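Local atomic coordinates of polyphenol oxidase, chloroplastic (Malus domestica, PDB entry 6ELV), a protein that catalyses the oxidation of mono- and o-diphenols to o-diquinones, the present chain being its separately expressed C-terminal domain. Residues 55-60 against 96-101. Residues are numbered along the deposited sequence; the frame is centred on the assembly and turned at random.
Sequences EFDRDV and HKKKMN
Phe56 and Met100 form a hydrogen-bonded antiparallel pair, the strand axes 4.7 Å apart: Met100 N donates to Phe56 O at 2.9 Å, and Phe56 N returns a longer bond to Met100 O. The ladder runs on past the strand end, for Arg58 N gives Lys98 O a nearly straight bond (175°). Beside that pairing, Phe56 and Met100 lie alongside each other on one face of the sheet. Met100 CB sits off-centre over the ring in a CH-pi contact, while the thioether, bent at chi2 and chi3, brings CE within 3.3 Å of Phe56 CZ. Arg58 reaches the same methionine from the other direction. Its chain is extended as far as NE, which donates to Lys99 O at 2.9 Å from above the carbonyl plane, and Met100 SD lies over one guanidinium face, 3.8 Å from NH1. NH1 is also hydrogen-bonded to His92, so two partners fix the rotation of the group. An alanine in place of Arg58 would probably leave Lys99 O and His92 without this donor and the Met100 thioether without the guanidinium packed against it. Between Asp57 and Lys98, a water joins OD1 to NZ, which stand 4.3 Å apart. The whole is an antiparallel edge pairing: outermost strand 99-107 is stitched to strand 48-57 just where the latter enters the type I turn from Asp57 to Val60.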
loop_
_atom_site.group_PDB
_atom_site.type_symbol
_atom_site.label_atom_id
_atom_site.label_comp_id
_atom_site.label_asym_id
_atom_site.label_seq_id
_atom_site.Cartn_x
_atom_site.Cartn_y
_atom_site.Cartn_z
ATOM N N GLU A 55 -12.543 3.063 -0.905
ATOM C CA GLU A 55 -13.935 3.432 -1.106
ATOM C C GLU A 55 -14.052 4.586 -2.088
ATOM O O GLU A 55 -13.299 5.562 -2.010
ATOM C CB GLU A 55 -14.586 3.802 0.215
ATOM C CG GLU A 55 -16.062 3.952 0.117
ATOM C CD GLU A 55 -16.665 4.220 1.462
ATOM O OE1 GLU A 55 -16.411 3.429 2.394
ATOM O OE2 GLU A 55 -17.354 5.252 1.595
ATOM N N PHE A 56 -15.021 4.478 -2.995
ATOM C CA PHE A 56 -15.177 5.440 -4.079
ATOM C C PHE A 56 -16.550 5.232 -4.705
ATOM O O PHE A 56 -17.195 4.201 -4.504
ATOM C CB PHE A 56 -14.082 5.265 -5.147
ATOM C CG PHE A 56 -13.980 3.858 -5.664
ATOM C CD1 PHE A 56 -13.227 2.902 -4.997
ATOM C CD2 PHE A 56 -14.695 3.471 -6.790
ATOM C CE1 PHE A 56 -13.175 1.611 -5.458
ATOM C CE2 PHE A 56 -14.637 2.172 -7.257
ATOM C CZ PHE A 56 -13.878 1.245 -6.584
ATOM N N ASP A 57 -16.983 6.224 -5.473
ATOM C CA ASP A 57 -18.224 6.108 -6.231
ATOM C C ASP A 57 -17.978 5.226 -7.450
ATOM O O ASP A 57 -17.025 5.445 -8.200
ATOM C CB ASP A 57 -18.705 7.479 -6.705
ATOM C CG ASP A 57 -19.355 8.309 -5.608
ATOM O OD1 ASP A 57 -19.415 7.887 -4.440
ATOM O OD2 ASP A 57 -19.800 9.425 -5.933
ATOM N N ARG A 58 -18.879 4.268 -7.688
ATOM C CA ARG A 58 -18.685 3.319 -8.779
ATOM C C ARG A 58 -18.674 3.978 -10.151
ATOM O O ARG A 58 -18.041 3.448 -11.069
ATOM C CB ARG A 58 -19.747 2.229 -8.717
ATOM C CG ARG A 58 -19.541 1.278 -7.560
ATOM C CD ARG A 58 -20.732 0.333 -7.405
ATOM N NE ARG A 58 -20.574 -0.551 -6.252
ATOM C CZ ARG A 58 -20.109 -1.795 -6.300
ATOM N NH1 ARG A 58 -19.789 -2.349 -7.460
ATOM N NH2 ARG A 58 -19.991 -2.498 -5.184
ATOM N N ASP A 59 -19.340 5.129 -10.316
ATOM C CA ASP A 59 -19.358 5.819 -11.604
ATOM C C ASP A 59 -18.127 6.687 -11.847
ATOM O O ASP A 59 -18.087 7.411 -12.847
ATOM C CB ASP A 59 -20.658 6.613 -11.813
ATOM C CG ASP A 59 -20.855 7.738 -10.806
ATOM O OD1 ASP A 59 -19.912 8.112 -10.084
ATOM O OD2 ASP A 59 -21.987 8.255 -10.740
ATOM N N VAL A 60 -17.125 6.610 -10.974
ATOM C CA VAL A 60 -15.874 7.346 -11.120
ATOM C C VAL A 60 -14.781 6.320 -11.404
ATOM O O VAL A 60 -14.546 5.424 -10.587
ATOM C CB VAL A 60 -15.554 8.146 -9.846
ATOM C CG1 VAL A 60 -14.157 8.768 -9.929
ATOM C CG2 VAL A 60 -16.617 9.213 -9.592
ATOM N N HIS A 96 -27.943 -1.578 -6.495
ATOM C CA HIS A 96 -28.329 -1.084 -5.178
ATOM C C HIS A 96 -27.215 -0.391 -4.401
ATOM O O HIS A 96 -27.402 -0.099 -3.212
ATOM C CB HIS A 96 -29.039 -2.146 -4.321
ATOM C CG HIS A 96 -28.160 -3.244 -3.799
ATOM N ND1 HIS A 96 -28.111 -4.499 -4.374
ATOM C CD2 HIS A 96 -27.367 -3.305 -2.704
ATOM C CE1 HIS A 96 -27.307 -5.275 -3.673
ATOM N NE2 HIS A 96 -26.841 -4.575 -2.653
ATOM N N LYS A 97 -26.076 -0.101 -5.020
ATOM C CA LYS A 97 -24.971 0.567 -4.349
ATOM C C LYS A 97 -24.448 1.699 -5.215
ATOM O O LYS A 97 -24.158 1.500 -6.395
ATOM C CB LYS A 97 -23.814 -0.396 -4.099
ATOM C CG LYS A 97 -24.078 -1.475 -3.075
ATOM C CD LYS A 97 -22.908 -2.433 -3.018
ATOM C CE LYS A 97 -23.090 -3.486 -1.941
ATOM N NZ LYS A 97 -22.002 -4.490 -2.008
ATOM N N LYS A 98 -24.275 2.869 -4.603
ATOM C CA LYS A 98 -23.568 3.958 -5.260
ATOM C C LYS A 98 -22.058 3.757 -5.196
ATOM O O LYS A 98 -21.334 4.149 -6.120
ATOM C CB LYS A 98 -23.929 5.271 -4.566
ATOM C CG LYS A 98 -23.277 6.496 -5.162
ATOM C CD LYS A 98 -23.662 7.764 -4.422
ATOM C CE LYS A 98 -22.809 7.985 -3.189
ATOM N NZ LYS A 98 -23.027 9.344 -2.606
ATOM N N LYS A 99 -21.565 3.183 -4.107
ATOM C CA LYS A 99 -20.141 3.143 -3.822
ATOM C C LYS A 99 -19.657 1.699 -3.823
ATOM O O LYS A 99 -20.440 0.744 -3.716
ATOM C CB LYS A 99 -19.871 3.756 -2.453
ATOM C CG LYS A 99 -20.284 5.218 -2.372
ATOM C CD LYS A 99 -19.587 5.899 -1.236
ATOM C CE LYS A 99 -20.113 5.300 0.048
ATOM N NZ LYS A 99 -19.524 5.865 1.285
ATOM N N MET A 100 -18.345 1.550 -3.935
ATOM C CA MET A 100 -17.662 0.294 -3.678
ATOM C C MET A 100 -16.749 0.479 -2.479
ATOM O O MET A 100 -16.129 1.535 -2.314
ATOM C CB MET A 100 -16.837 -0.133 -4.897
ATOM C CG MET A 100 -16.058 -1.447 -4.773
ATOM S SD MET A 100 -16.198 -2.413 -6.271
ATOM C CE MET A 100 -16.119 -1.052 -7.450
ATOM N N ASN A 101 -16.678 -0.552 -1.645
ATOM C CA ASN A 101 -15.752 -0.610 -0.526
ATOM C C ASN A 101 -15.001 -1.922 -0.679
ATOM O O ASN A 101 -15.605 -2.998 -0.593
ATOM C CB ASN A 101 -16.494 -0.551 0.806
ATOM C CG ASN A 101 -15.550 -0.385 1.978
ATOM O OD1 ASN A 101 -14.556 -1.092 2.087
ATOM N ND2 ASN A 101 -15.841 0.572 2.844
HETATM O O HOH W 1 -20.032 9.874 -2.376
HETATM O O HOH W 2 -21.638 5.760 -8.366
#